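Local coordinates for protein Dhd127_b (Synthetic construct, PDB 6DLM) that pairs with its designed partner chain to form a coiled-coil heterodimer, a de novo protein made for programmable, orthogonal association, at residues S14-L18 / Q63-N67. Sequence-based numbering, arbitrary orientation.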
loop_
_atom_site.group_PDB
_atom_site.type_symbol
_atom_site.label_atom_id
_atom_site.label_comp_id
_atom_site.label_asym_id
_atom_site.label_seq_id
_atom_site.Cartn_x
_atom_site.Cartn_y
_atom_site.Cartn_z
ATOM N N SER B 14 -8.943 -4.982 -11.911
ATOM C CA SER B 14 -8.713 -5.500 -10.573
ATOM C C SER B 14 -7.554 -4.755 -9.882
ATOM O O SER B 14 -7.650 -4.437 -8.710
ATOM C CB SER B 14 -8.421 -6.995 -10.640
ATOM O OG SER B 14 -8.446 -7.570 -9.357
ATOM N N GLN B 15 -6.482 -4.489 -10.616
ATOM C CA GLN B 15 -5.353 -3.740 -10.067
ATOM C C GLN B 15 -5.768 -2.320 -9.665
ATOM O O GLN B 15 -5.404 -1.865 -8.604
ATOM C CB GLN B 15 -4.225 -3.643 -11.093
ATOM C CG GLN B 15 -3.434 -4.920 -11.270
ATOM C CD GLN B 15 -2.449 -5.140 -10.147
ATOM O OE1 GLN B 15 -2.642 -6.004 -9.300
ATOM N NE2 GLN B 15 -1.408 -4.329 -10.115
ATOM N N GLU B 16 -6.530 -1.644 -10.514
ATOM C CA GLU B 16 -7.000 -0.295 -10.200
ATOM C C GLU B 16 -7.893 -0.299 -8.953
ATOM O O GLU B 16 -7.781 0.578 -8.120
ATOM C CB GLU B 16 -7.734 0.318 -11.381
ATOM C CG GLU B 16 -6.925 0.306 -12.662
ATOM C CD GLU B 16 -6.104 1.556 -12.857
ATOM O OE1 GLU B 16 -5.835 1.905 -14.020
ATOM O OE2 GLU B 16 -5.748 2.200 -11.850
ATOM N N HIS B 17 -8.749 -1.300 -8.836
ATOM C CA HIS B 17 -9.570 -1.419 -7.647
ATOM C C HIS B 17 -8.664 -1.601 -6.420
ATOM O O HIS B 17 -8.888 -0.970 -5.399
ATOM C CB HIS B 17 -10.502 -2.613 -7.771
ATOM C CG HIS B 17 -11.366 -2.832 -6.573
ATOM N ND1 HIS B 17 -12.552 -2.163 -6.379
ATOM C CD2 HIS B 17 -11.225 -3.662 -5.514
ATOM C CE1 HIS B 17 -13.101 -2.563 -5.246
ATOM N NE2 HIS B 17 -12.313 -3.468 -4.700
ATOM N N LEU B 18 -7.643 -2.434 -6.557
ATOM C CA LEU B 18 -6.695 -2.649 -5.470
ATOM C C LEU B 18 -5.958 -1.355 -5.112
ATOM O O LEU B 18 -5.800 -1.056 -3.942
ATOM C CB LEU B 18 -5.702 -3.748 -5.838
ATOM C CG LEU B 18 -4.630 -4.109 -4.812
ATOM C CD1 LEU B 18 -5.233 -4.463 -3.473
ATOM C CD2 LEU B 18 -3.780 -5.261 -5.314
ATOM N N GLN B 63 -6.438 -9.529 -1.792
ATOM C CA GLN B 63 -6.626 -9.148 -3.194
ATOM C C GLN B 63 -5.335 -9.194 -4.013
ATOM O O GLN B 63 -5.331 -9.691 -5.121
ATOM C CB GLN B 63 -7.229 -7.752 -3.308
ATOM C CG GLN B 63 -8.672 -7.696 -2.862
ATOM C CD GLN B 63 -9.332 -6.363 -3.138
ATOM O OE1 GLN B 63 -8.894 -5.600 -3.988
ATOM N NE2 GLN B 63 -10.392 -6.079 -2.404
ATOM N N SER B 64 -4.255 -8.675 -3.445
ATOM C CA SER B 64 -2.974 -8.682 -4.126
ATOM C C SER B 64 -2.501 -10.111 -4.416
ATOM O O SER B 64 -2.084 -10.398 -5.520
ATOM C CB SER B 64 -1.932 -7.976 -3.269
ATOM O OG SER B 64 -0.651 -8.073 -3.835
ATOM N N ASP B 65 -2.629 -11.000 -3.444
ATOM C CA ASP B 65 -2.225 -12.382 -3.648
ATOM C C ASP B 65 -3.014 -12.993 -4.813
ATOM O O ASP B 65 -2.446 -13.680 -5.646
ATOM C CB ASP B 65 -2.502 -13.206 -2.392
ATOM C CG ASP B 65 -1.471 -12.993 -1.297
ATOM O OD1 ASP B 65 -0.492 -12.270 -1.521
ATOM O OD2 ASP B 65 -1.643 -13.571 -0.211
ATOM N N ARG B 66 -4.307 -12.713 -4.867
ATOM C CA ARG B 66 -5.141 -13.218 -5.947
ATOM C C ARG B 66 -4.729 -12.641 -7.305
ATOM O O ARG B 66 -4.630 -13.361 -8.280
ATOM C CB ARG B 66 -6.600 -12.897 -5.663
ATOM C CG ARG B 66 -7.548 -13.274 -6.778
ATOM C CD ARG B 66 -8.236 -12.043 -7.334
ATOM N NE ARG B 66 -9.242 -11.516 -6.425
ATOM C CZ ARG B 66 -9.464 -10.223 -6.218
ATOM N NH1 ARG B 66 -8.639 -9.308 -6.698
ATOM N NH2 ARG B 66 -10.510 -9.848 -5.512
ATOM N N ASN B 67 -4.481 -11.339 -7.351
ATOM C CA ASN B 67 -4.038 -10.690 -8.588
ATOM C C ASN B 67 -2.689 -11.233 -9.065
ATOM O O ASN B 67 -2.485 -11.410 -10.250
ATOM C CB ASN B 67 -3.963 -9.179 -8.414
ATOM C CG ASN B 67 -5.323 -8.556 -8.199
ATOM O OD1 ASN B 67 -6.335 -9.210 -8.351
ATOM N ND2 ASN B 67 -5.345 -7.290 -7.850
HETATM O O HOH W 1 -8.251 -6.227 -6.637
HETATM O O HOH W 2 -12.170 -3.685 -2.045
#
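Polar networks in helical bundles can add specificity to apolar packing, and the arrangement around the buried amide of Asn67 is consistent with this. Its OD1 accepts a hydrogen bond from Ser14 OG across the helices at 2.9 Å and a second, at 2.8 Å, from NH1 of its neighbour Arg66, while its ND2 makes a weak bond of 3.3 Å to Gln15 OE1. The same carboxamide thus uses both ends. A water extends the network: it donates to Ser14 O and Gln63 OE1, each 2.8 Å from the water oxygen, and accepts from Arg66 NH1 at 3.1 Å. A second water, 2.7 Å from His17 NE2, accepts from Gln63 NE2 at 3.0 Å; that amide nitrogen also bonds to Glu59, one turn earlier. Gln15 carries the network onward, its NE2 bonding to His67 of the partner chain Dhd127_a. Beside these groups Leu18 supplies the apolar part, with CD1 3.9 Å from Gln63 CB and CD2 3.7 Å from Ser64 CA; CD2 also lies against the Asn67 amide, 3.6 Å from ND2. The helices run antiparallel at 160°, their local axes 10.4 Å apart, as expected of a helical hairpin. Because donors and acceptors must match in position as well as in kind, such a network probably helps fix the helix register and, through Gln15, the choice of partner in this designed heterodimer.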